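Local coordinates for protein polyketide synthase (Synechococcus sp., PDB 4GOX) that probably transfers a sulfonate group from PAPS to a chain intermediate during olefin synthesis, and binds the by-product adenosine-3'-5'-diphosphate, at residues Leu40-Leu50 with Leu224-Asp234; Leu80-Glu88 with Ile112-Arg123. All coordinates share one frame; numbering follows the deposited sequence.

Interaction 1 of 2, residues Leu40-Leu50 with Leu224-Asp234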
loop_
_atom_site.group_PDB
_atom_site.type_symbol
_atom_site.label_atom_id
_atom_site.label_comp_id
_atom_site.label_asym_id
_atom_site.label_seq_id
_atom_site.Cartn_x
_atom_site.Cartn_y
_atom_site.Cartn_z
ATOM N N LEU A 40 -1.356 -6.690 5.658
ATOM C CA LEU A 40 -1.954 -7.193 4.422
ATOM C C LEU A 40 -0.883 -7.531 3.347
ATOM O O LEU A 40 -0.976 -8.576 2.717
ATOM C CB LEU A 40 -2.976 -6.207 3.838
ATOM C CG LEU A 40 -3.683 -6.723 2.560
ATOM C CD1 LEU A 40 -4.304 -8.133 2.806
ATOM C CD2 LEU A 40 -4.755 -5.738 2.097
ATOM N N ARG A 41 0.086 -6.636 3.119
ATOM C CA ARG A 41 1.089 -6.922 2.109
ATOM C C ARG A 41 1.988 -8.087 2.475
ATOM O O ARG A 41 2.395 -8.808 1.575
ATOM C CB ARG A 41 1.832 -5.672 1.600
ATOM C CG ARG A 41 3.071 -5.284 2.351
ATOM C CD ARG A 41 4.325 -5.936 1.789
ATOM N NE ARG A 41 5.405 -5.691 2.729
ATOM C CZ ARG A 41 6.489 -6.436 2.867
ATOM N NH1 ARG A 41 7.389 -6.134 3.783
ATOM N NH2 ARG A 41 6.677 -7.491 2.090
ATOM N N VAL A 42 2.260 -8.295 3.782
ATOM C CA VAL A 42 3.069 -9.421 4.247
ATOM C C VAL A 42 2.261 -10.730 4.124
ATOM O O VAL A 42 2.838 -11.769 3.791
ATOM C CB VAL A 42 3.694 -9.209 5.653
ATOM C CG1 VAL A 42 4.315 -10.502 6.189
ATOM C CG2 VAL A 42 4.751 -8.104 5.614
ATOM N N MET A 43 0.930 -10.666 4.355
ATOM C CA MET A 43 0.041 -11.820 4.188
ATOM C C MET A 43 0.114 -12.208 2.694
ATOM O O MET A 43 0.404 -13.361 2.393
ATOM C CB MET A 43 -1.413 -11.466 4.558
ATOM C CG MET A 43 -1.725 -11.425 6.048
ATOM S SD MET A 43 -3.278 -10.491 6.272
ATOM C CE MET A 43 -3.813 -11.080 7.719
ATOM N N LEU A 44 -0.073 -11.225 1.774
ATOM C CA LEU A 44 -0.041 -11.437 0.321
ATOM C C LEU A 44 1.289 -11.984 -0.241
ATOM O O LEU A 44 1.251 -12.742 -1.210
ATOM C CB LEU A 44 -0.540 -10.211 -0.484
ATOM C CG LEU A 44 -1.986 -9.726 -0.221
ATOM C CD1 LEU A 44 -2.325 -8.584 -1.124
ATOM C CD2 LEU A 44 -3.049 -10.850 -0.393
ATOM N N ALA A 45 2.440 -11.636 0.385
ATOM C CA ALA A 45 3.791 -12.084 -0.008
ATOM C C ALA A 45 3.993 -13.588 0.109
ATOM O O ALA A 45 4.871 -14.143 -0.565
ATOM C CB ALA A 45 4.851 -11.371 0.823
ATOM N N GLY A 46 3.200 -14.231 0.969
ATOM C CA GLY A 46 3.253 -15.675 1.163
ATOM C C GLY A 46 2.653 -16.443 0.005
ATOM O O GLY A 46 2.930 -17.627 -0.137
ATOM N N HIS A 47 1.818 -15.787 -0.833
ATOM C CA HIS A 47 1.200 -16.458 -1.975
ATOM C C HIS A 47 2.230 -16.672 -3.110
ATOM O O HIS A 47 2.886 -15.709 -3.524
ATOM C CB HIS A 47 -0.002 -15.660 -2.474
ATOM C CG HIS A 47 -0.902 -16.428 -3.387
ATOM N ND1 HIS A 47 -0.459 -16.909 -4.607
ATOM C CD2 HIS A 47 -2.207 -16.750 -3.239
ATOM C CE1 HIS A 47 -1.489 -17.543 -5.138
ATOM N NE2 HIS A 47 -2.567 -17.463 -4.356
ATOM N N PRO A 48 2.371 -17.911 -3.646
ATOM C CA PRO A 48 3.349 -18.131 -4.725
ATOM C C PRO A 48 3.049 -17.440 -6.071
ATOM O O PRO A 48 3.959 -17.295 -6.889
ATOM C CB PRO A 48 3.414 -19.656 -4.846
ATOM C CG PRO A 48 2.109 -20.136 -4.340
ATOM C CD PRO A 48 1.707 -19.174 -3.258
ATOM N N GLY A 49 1.802 -17.016 -6.282
ATOM C CA GLY A 49 1.379 -16.374 -7.522
ATOM C C GLY A 49 1.368 -14.863 -7.480
ATOM O O GLY A 49 0.898 -14.226 -8.425
ATOM N N LEU A 50 1.865 -14.281 -6.371
ATOM C CA LEU A 50 1.906 -12.831 -6.161
ATOM C C LEU A 50 3.297 -12.436 -5.738
ATOM O O LEU A 50 4.029 -13.240 -5.159
ATOM C CB LEU A 50 0.905 -12.381 -5.046
ATOM C CG LEU A 50 -0.546 -12.873 -5.102
ATOM C CD1 LEU A 50 -1.313 -12.427 -3.871
ATOM C CD2 LEU A 50 -1.269 -12.342 -6.319
ATOM N N LEU A 224 -9.253 -12.666 2.907
ATOM C CA LEU A 224 -8.186 -12.980 1.955
ATOM C C LEU A 224 -8.699 -13.825 0.781
ATOM O O LEU A 224 -8.176 -13.690 -0.316
ATOM C CB LEU A 224 -6.966 -13.605 2.656
ATOM C CG LEU A 224 -6.166 -12.627 3.559
ATOM C CD1 LEU A 224 -5.442 -13.372 4.681
ATOM C CD2 LEU A 224 -5.187 -11.800 2.743
ATOM N N THR A 225 -9.750 -14.655 0.993
ATOM C CA THR A 225 -10.380 -15.436 -0.084
ATOM C C THR A 225 -11.010 -14.459 -1.084
ATOM O O THR A 225 -10.797 -14.607 -2.282
ATOM C CB THR A 225 -11.354 -16.478 0.499
ATOM O OG1 THR A 225 -10.573 -17.515 1.086
ATOM C CG2 THR A 225 -12.308 -17.072 -0.540
ATOM N N ASN A 226 -11.720 -13.426 -0.576
ATOM C CA ASN A 226 -12.335 -12.382 -1.400
ATOM C C ASN A 226 -11.271 -11.592 -2.181
ATOM O O ASN A 226 -11.492 -11.257 -3.354
ATOM C CB ASN A 226 -13.165 -11.428 -0.545
ATOM C CG ASN A 226 -14.391 -12.043 0.068
ATOM O OD1 ASN A 226 -15.012 -12.962 -0.478
ATOM N ND2 ASN A 226 -14.796 -11.511 1.207
ATOM N N ILE A 227 -10.130 -11.298 -1.533
ATOM C CA ILE A 227 -9.010 -10.568 -2.154
ATOM C C ILE A 227 -8.435 -11.424 -3.299
ATOM O O ILE A 227 -8.216 -10.896 -4.388
ATOM C CB ILE A 227 -7.937 -10.135 -1.118
ATOM C CG1 ILE A 227 -8.517 -9.097 -0.135
ATOM C CG2 ILE A 227 -6.699 -9.584 -1.820
ATOM C CD1 ILE A 227 -7.595 -8.731 1.011
ATOM N N CYS A 228 -8.244 -12.752 -3.050
ATOM C CA CYS A 228 -7.761 -13.730 -4.023
ATOM C C CYS A 228 -8.691 -13.814 -5.245
ATOM O O CYS A 228 -8.211 -13.856 -6.387
ATOM C CB CYS A 228 -7.575 -15.101 -3.366
ATOM S SG CYS A 228 -6.103 -15.214 -2.314
ATOM N N ASP A 229 -10.020 -13.822 -4.998
ATOM C CA ASP A 229 -11.035 -13.856 -6.051
ATOM C C ASP A 229 -10.934 -12.590 -6.896
ATOM O O ASP A 229 -11.031 -12.662 -8.125
ATOM C CB ASP A 229 -12.450 -14.001 -5.453
ATOM C CG ASP A 229 -12.744 -15.331 -4.760
ATOM O OD1 ASP A 229 -12.020 -16.331 -5.036
ATOM O OD2 ASP A 229 -13.704 -15.382 -3.961
ATOM N N PHE A 230 -10.696 -11.439 -6.232
ATOM C CA PHE A 230 -10.545 -10.136 -6.877
ATOM C C PHE A 230 -9.298 -10.091 -7.771
ATOM O O PHE A 230 -9.385 -9.644 -8.914
ATOM C CB PHE A 230 -10.516 -9.019 -5.823
ATOM C CG PHE A 230 -10.213 -7.637 -6.364
ATOM C CD1 PHE A 230 -11.153 -6.948 -7.127
ATOM C CD2 PHE A 230 -9.020 -6.997 -6.052
ATOM C CE1 PHE A 230 -10.876 -5.664 -7.614
ATOM C CE2 PHE A 230 -8.743 -5.717 -6.541
ATOM C CZ PHE A 230 -9.668 -5.063 -7.324
ATOM N N LEU A 231 -8.159 -10.591 -7.255
ATOM C CA LEU A 231 -6.881 -10.637 -7.969
ATOM C C LEU A 231 -6.784 -11.769 -9.012
ATOM O O LEU A 231 -5.860 -11.764 -9.825
ATOM C CB LEU A 231 -5.716 -10.733 -6.964
ATOM C CG LEU A 231 -5.563 -9.572 -5.959
ATOM C CD1 LEU A 231 -4.469 -9.871 -4.953
ATOM C CD2 LEU A 231 -5.314 -8.243 -6.660
ATOM N N GLY A 232 -7.724 -12.719 -8.972
ATOM C CA GLY A 232 -7.774 -13.848 -9.893
ATOM C C GLY A 232 -6.844 -14.995 -9.552
ATOM O O GLY A 232 -6.429 -15.738 -10.445
ATOM N N VAL A 233 -6.510 -15.158 -8.266
ATOM C CA VAL A 233 -5.661 -16.269 -7.809
ATOM C C VAL A 233 -6.461 -17.184 -6.866
ATOM O O VAL A 233 -7.533 -16.796 -6.396
ATOM C CB VAL A 233 -4.311 -15.804 -7.188
ATOM C CG1 VAL A 233 -3.433 -15.118 -8.236
ATOM C CG2 VAL A 233 -4.528 -14.887 -5.971
ATOM N N ASP A 234 -5.964 -18.393 -6.605
ATOM C CA ASP A 234 -6.636 -19.285 -5.671
ATOM C C ASP A 234 -6.140 -18.953 -4.275
ATOM O O ASP A 234 -5.027 -18.445 -4.136
ATOM C CB ASP A 234 -6.347 -20.759 -5.997
ATOM C CG ASP A 234 -6.962 -21.243 -7.292
ATOM O OD1 ASP A 234 -8.042 -20.729 -7.668
ATOM O OD2 ASP A 234 -6.387 -22.164 -7.912
#
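In the P-loop-type α/β fold of sulfotransferases, L40, M43 and L44 of helix 37-45, the helix that follows the probable phosphosulfate-binding loop, meet L224 and I227 of helix 220-231. The short helical segments cross at -68° with their axes 12.1 Å apart, a wide separation filled by leucine, isoleucine and methionine side chains. L40 puts its CG opposite the backbone N (chi1 -177°), which sends CD1 across the gap to meet I227 CD1 tip to tip at 3.8 Å; the same methyl slides past L224 CD2. L224 is shared out by its branches: CD1 lies 3.9 Å from M43 SD, the two side chains crossing nearly at right angles, while CD2 packs against L44 CD2. Both helices rest on the central parallel sheet, L40 and I227 each reaching I152 of strand 149-155, and the side chain of M43 comes to about 7 Å from the bound adenosine-3'-5'-diphosphate.

Beyond the helices one hydrogen bond joins the apolar packing. Helix 220-231 ends in a Schellman motif: G232 has positive phi, V233 N bonds to C228 O, and G232 N adds a weak bond to D229 O. This swings V233 back towards the H47-L50 turn, where V233 CG1 meets L50 CD2 at 4.0 Å and V233 CG2 lies 3.6 Å from H47 NE2, approaching the ring obliquely. The imidazole is held through both nitrogens: ND1 accepts G49 N at 2.8 Å within its own turn, consistent with the tautomer protonated at NE2. Across the contact, H47 NE2 donates to D234 O at 2.7 Å, close to the ring plane, with D234 C, D234 O and H47 NE2 almost in line at 168°.

Interaction 2 of 2, residues Leu80-Glu88 with Ile112-Arg123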
loop_
_atom_site.group_PDB
_atom_site.type_symbol
_atom_site.label_atom_id
_atom_site.label_comp_id
_atom_site.label_asym_id
_atom_site.label_seq_id
_atom_site.Cartn_x
_atom_site.Cartn_y
_atom_site.Cartn_z
ATOM N N LEU A 80 12.529 -0.926 -2.978
ATOM C CA LEU A 80 12.875 -1.205 -4.371
ATOM C C LEU A 80 14.204 -2.004 -4.390
ATOM O O LEU A 80 14.295 -2.985 -5.127
ATOM C CB LEU A 80 13.010 0.076 -5.216
ATOM C CG LEU A 80 13.516 -0.123 -6.659
ATOM C CD1 LEU A 80 12.502 -0.882 -7.520
ATOM C CD2 LEU A 80 13.908 1.209 -7.298
ATOM N N GLN A 81 15.196 -1.606 -3.555
ATOM C CA GLN A 81 16.478 -2.320 -3.451
ATOM C C GLN A 81 16.199 -3.762 -2.994
ATOM O O GLN A 81 16.601 -4.705 -3.683
ATOM C CB GLN A 81 17.465 -1.600 -2.496
ATOM C CG GLN A 81 18.163 -0.385 -3.107
ATOM C CD GLN A 81 17.363 0.914 -2.988
ATOM O OE1 GLN A 81 16.123 0.939 -3.076
ATOM N NE2 GLN A 81 18.058 2.042 -2.797
ATOM N N ARG A 82 15.398 -3.913 -1.901
ATOM C CA ARG A 82 15.007 -5.197 -1.322
ATOM C C ARG A 82 14.328 -6.082 -2.372
ATOM O O ARG A 82 14.700 -7.251 -2.515
ATOM C CB ARG A 82 14.140 -4.985 -0.069
ATOM C CG ARG A 82 13.936 -6.234 0.801
ATOM C CD ARG A 82 15.217 -6.675 1.501
ATOM N NE ARG A 82 15.157 -8.059 1.974
ATOM C CZ ARG A 82 15.509 -9.120 1.254
ATOM N NH1 ARG A 82 15.929 -8.974 0.003
ATOM N NH2 ARG A 82 15.438 -10.336 1.778
ATOM N N ALA A 83 13.400 -5.503 -3.162
ATOM C CA ALA A 83 12.717 -6.210 -4.258
ATOM C C ALA A 83 13.721 -6.803 -5.267
ATOM O O ALA A 83 13.620 -7.982 -5.609
ATOM C CB ALA A 83 11.765 -5.266 -4.986
ATOM N N LEU A 84 14.665 -5.974 -5.740
ATOM C CA LEU A 84 15.701 -6.323 -6.720
ATOM C C LEU A 84 16.638 -7.429 -6.200
ATOM O O LEU A 84 16.942 -8.378 -6.931
ATOM C CB LEU A 84 16.522 -5.076 -7.044
ATOM C CG LEU A 84 15.843 -3.955 -7.820
ATOM C CD1 LEU A 84 16.743 -2.733 -7.834
ATOM C CD2 LEU A 84 15.484 -4.413 -9.244
ATOM N N MET A 85 17.085 -7.288 -4.929
ATOM C CA MET A 85 17.896 -8.257 -4.222
ATOM C C MET A 85 17.161 -9.609 -4.293
ATOM O O MET A 85 17.701 -10.545 -4.874
ATOM C CB MET A 85 18.053 -7.835 -2.756
ATOM C CG MET A 85 19.094 -6.790 -2.522
ATOM S SD MET A 85 19.228 -6.384 -0.765
ATOM C CE MET A 85 19.358 -8.000 -0.028
ATOM N N ASP A 86 15.895 -9.678 -3.788
ATOM C CA ASP A 86 15.062 -10.880 -3.796
ATOM C C ASP A 86 14.782 -11.432 -5.202
ATOM O O ASP A 86 15.016 -12.622 -5.428
ATOM C CB ASP A 86 13.745 -10.653 -3.030
ATOM C CG ASP A 86 12.865 -11.885 -2.975
ATOM O OD1 ASP A 86 13.232 -12.849 -2.262
ATOM O OD2 ASP A 86 11.856 -11.924 -3.705
ATOM N N LEU A 87 14.295 -10.588 -6.143
ATOM C CA LEU A 87 13.981 -11.054 -7.500
ATOM C C LEU A 87 15.195 -11.542 -8.301
ATOM O O LEU A 87 15.049 -12.426 -9.158
ATOM C CB LEU A 87 13.244 -9.980 -8.322
ATOM C CG LEU A 87 11.804 -9.620 -7.908
ATOM C CD1 LEU A 87 11.395 -8.302 -8.532
ATOM C CD2 LEU A 87 10.807 -10.732 -8.280
ATOM N N GLU A 88 16.377 -10.948 -8.062
ATOM C CA GLU A 88 17.562 -11.256 -8.870
ATOM C C GLU A 88 18.768 -11.881 -8.173
ATOM O O GLU A 88 19.773 -12.120 -8.850
ATOM C CB GLU A 88 17.972 -10.022 -9.678
ATOM C CG GLU A 88 16.978 -9.683 -10.770
ATOM C CD GLU A 88 17.185 -8.348 -11.455
ATOM O OE1 GLU A 88 17.903 -7.481 -10.903
ATOM O OE2 GLU A 88 16.604 -8.163 -12.546
ATOM N N ILE A 112 10.396 1.096 -14.811
ATOM C CA ILE A 112 10.673 0.376 -13.564
ATOM C C ILE A 112 9.544 -0.629 -13.268
ATOM O O ILE A 112 9.827 -1.770 -12.913
ATOM C CB ILE A 112 10.986 1.328 -12.373
ATOM C CG1 ILE A 112 12.052 2.376 -12.740
ATOM C CG2 ILE A 112 11.379 0.570 -11.115
ATOM C CD1 ILE A 112 13.495 1.812 -13.151
ATOM N N TYR A 113 8.269 -0.215 -13.461
ATOM C CA TYR A 113 7.127 -1.103 -13.287
ATOM C C TYR A 113 7.182 -2.260 -14.287
ATOM O O TYR A 113 7.039 -3.404 -13.865
ATOM C CB TYR A 113 5.792 -0.342 -13.378
ATOM C CG TYR A 113 5.408 0.380 -12.101
ATOM C CD1 TYR A 113 5.331 1.773 -12.057
ATOM C CD2 TYR A 113 5.078 -0.330 -10.949
ATOM C CE1 TYR A 113 4.923 2.440 -10.897
ATOM C CE2 TYR A 113 4.693 0.326 -9.777
ATOM C CZ TYR A 113 4.599 1.709 -9.761
ATOM O OH TYR A 113 4.249 2.346 -8.595
ATOM N N ALA A 114 7.420 -1.978 -15.594
ATOM C CA ALA A 114 7.512 -3.008 -16.646
ATOM C C ALA A 114 8.663 -3.986 -16.366
ATOM O O ALA A 114 8.514 -5.195 -16.594
ATOM C CB ALA A 114 7.676 -2.371 -18.017
ATOM N N TYR A 115 9.775 -3.465 -15.803
ATOM C CA TYR A 115 10.937 -4.245 -15.401
ATOM C C TYR A 115 10.556 -5.199 -14.270
ATOM O O TYR A 115 10.851 -6.386 -14.359
ATOM C CB TYR A 115 12.062 -3.321 -14.918
ATOM C CG TYR A 115 13.356 -4.037 -14.591
ATOM C CD1 TYR A 115 14.275 -4.354 -15.592
ATOM C CD2 TYR A 115 13.685 -4.359 -13.275
ATOM C CE1 TYR A 115 15.474 -5.001 -15.297
ATOM C CE2 TYR A 115 14.885 -5.001 -12.965
ATOM C CZ TYR A 115 15.775 -5.324 -13.982
ATOM O OH TYR A 115 16.968 -5.930 -13.691
ATOM N N LEU A 116 9.946 -4.680 -13.196
ATOM C CA LEU A 116 9.584 -5.514 -12.051
ATOM C C LEU A 116 8.546 -6.584 -12.425
ATOM O O LEU A 116 8.679 -7.719 -11.985
ATOM C CB LEU A 116 9.162 -4.679 -10.833
ATOM C CG LEU A 116 10.215 -3.751 -10.209
ATOM C CD1 LEU A 116 9.565 -2.783 -9.230
ATOM C CD2 LEU A 116 11.302 -4.526 -9.490
ATOM N N GLN A 117 7.591 -6.244 -13.332
ATOM C CA GLN A 117 6.562 -7.164 -13.830
ATOM C C GLN A 117 7.204 -8.334 -14.572
ATOM O O GLN A 117 6.717 -9.468 -14.481
ATOM C CB GLN A 117 5.576 -6.445 -14.752
ATOM C CG GLN A 117 4.559 -5.564 -14.028
ATOM C CD GLN A 117 3.758 -4.781 -15.028
ATOM O OE1 GLN A 117 4.310 -4.170 -15.955
ATOM N NE2 GLN A 117 2.437 -4.805 -14.884
ATOM N N ARG A 118 8.301 -8.044 -15.294
ATOM C CA ARG A 118 9.098 -8.992 -16.042
ATOM C C ARG A 118 9.873 -9.902 -15.066
ATOM O O ARG A 118 9.846 -11.117 -15.235
ATOM C CB ARG A 118 10.049 -8.242 -17.014
ATOM C CG ARG A 118 10.976 -9.156 -17.839
ATOM C CD ARG A 118 11.409 -8.520 -19.151
ATOM N NE ARG A 118 10.312 -8.520 -20.125
ATOM C CZ ARG A 118 10.361 -7.957 -21.328
ATOM N NH1 ARG A 118 11.462 -7.332 -21.733
ATOM N NH2 ARG A 118 9.309 -8.008 -22.133
ATOM N N GLN A 119 10.555 -9.315 -14.066
ATOM C CA GLN A 119 11.347 -10.043 -13.068
ATOM C C GLN A 119 10.476 -10.869 -12.110
ATOM O O GLN A 119 10.965 -11.839 -11.530
ATOM C CB GLN A 119 12.260 -9.081 -12.291
ATOM C CG GLN A 119 13.271 -8.342 -13.160
ATOM C CD GLN A 119 14.127 -9.266 -13.999
ATOM O OE1 GLN A 119 14.708 -10.239 -13.503
ATOM N NE2 GLN A 119 14.237 -8.966 -15.288
ATOM N N ALA A 120 9.188 -10.493 -11.955
ATOM C CA ALA A 120 8.221 -11.218 -11.121
ATOM C C ALA A 120 7.720 -12.450 -11.877
ATOM O O ALA A 120 7.092 -13.319 -11.277
ATOM C CB ALA A 120 7.043 -10.315 -10.761
ATOM N N GLU A 121 8.012 -12.510 -13.203
ATOM C CA GLU A 121 7.656 -13.590 -14.137
ATOM C C GLU A 121 6.130 -13.694 -14.266
ATOM O O GLU A 121 5.494 -12.723 -14.697
ATOM C CB GLU A 121 8.341 -14.928 -13.759
ATOM C CG GLU A 121 9.211 -15.503 -14.864
ATOM C CD GLU A 121 10.673 -15.694 -14.506
ATOM O OE1 GLU A 121 11.052 -16.837 -14.166
ATOM O OE2 GLU A 121 11.447 -14.713 -14.595
ATOM N N GLN A 122 5.548 -14.826 -13.855
ATOM C CA GLN A 122 4.104 -15.053 -13.900
ATOM C C GLN A 122 3.385 -14.379 -12.707
ATOM O O GLN A 122 2.156 -14.263 -12.722
ATOM C CB GLN A 122 3.797 -16.569 -13.873
ATOM C CG GLN A 122 4.871 -17.495 -14.469
ATOM C CD GLN A 122 4.703 -17.837 -15.938
ATOM O OE1 GLN A 122 3.805 -17.350 -16.638
ATOM N NE2 GLN A 122 5.579 -18.694 -16.439
ATOM N N ARG A 123 4.136 -13.996 -11.654
ATOM C CA ARG A 123 3.555 -13.455 -10.423
ATOM C C ARG A 123 2.981 -12.065 -10.589
ATOM O O ARG A 123 3.557 -11.234 -11.288
ATOM C CB ARG A 123 4.557 -13.494 -9.253
ATOM C CG ARG A 123 5.170 -14.871 -9.027
ATOM C CD ARG A 123 5.965 -14.932 -7.750
ATOM N NE ARG A 123 7.326 -14.432 -7.910
ATOM C CZ ARG A 123 8.141 -14.176 -6.894
ATOM N NH1 ARG A 123 7.733 -14.364 -5.639
ATOM N NH2 ARG A 123 9.368 -13.724 -7.117
#
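L87, on helix 79-88, is wedged between L116 and Q119 of helix 109-119 and R123 in the turn that follows. Its two methyls divide the work. CD1 lies 3.9 Å from L116 CD2, the side chains meeting near a right angle, and also touches Q119 CB; CD2 lies 3.4 Å from Q119 O and 3.5 Å from R123 NH2, the L87 and R123 side chains running past each other in opposite directions. L116 is the hydrophobic counterpart, its forked end reaching two more leucines: CD1 meets L80 CD1 at 3.9 Å, and CD2 touches L84. I112 extends this apolar strip at the L80 end. The two helical segments run in broadly the same direction, 32° apart, so the strip continues along about two turns, and L87 also packs on Y51 of the edge strand 50-51.

E88 supplies the polar margin. Its chain is extended beyond CG, carrying the carboxylate to Y115, whose hydroxyl makes a short but weak hydrogen bond from OH to E88 OE2 at 2.5 Å; carboxylate and ring stand almost perpendicular, 89° apart. A first torsion of -175° turns the Y115 ring beside the carbonyl carbon, toward helix 79-88, where L84 CD2 comes to its edge, 3.8 Å from Y115 CE2. Q119 CG lies over one face of the phenol, toward its rim, and W102 of helix 92-104 meets the ring edge-to-face. Q119 bends at chi2 and brings OE1 to 3.0 Å from E88 OE2, two acceptors without a hydrogen bond. With one weak hydrogen bond beside a run of leucine contacts, cohesion is probably mainly apolar; a proton on the E88 carboxylate, or a Q119 amide with N and O exchanged, could each relieve the acceptor pair.

How the interactions relate
From the N terminus, strand 26-30 leads into helix 37-45 and the turn before edge strand 50-51. The chain then builds the helical part that holds both halves of interaction 2, which closes a short loop of 23 residues around helix 92-104. R123 hands the chain to strand 124-129, and only much later, after strands 149-155 and 208-212, does helix 220-231 return to close interaction 1. Interaction 2 thus falls wholly within that longer excursion. The two meet beside strand 50-51, where P48 O lies 3.2 Å from R123 CD and G49 pairs by backbone hydrogen bonds with L124. Interaction 1 joins two helices packed on the sheet; interaction 2 ties helix 79-88 to helix 109-119, which also touches strand 26-30.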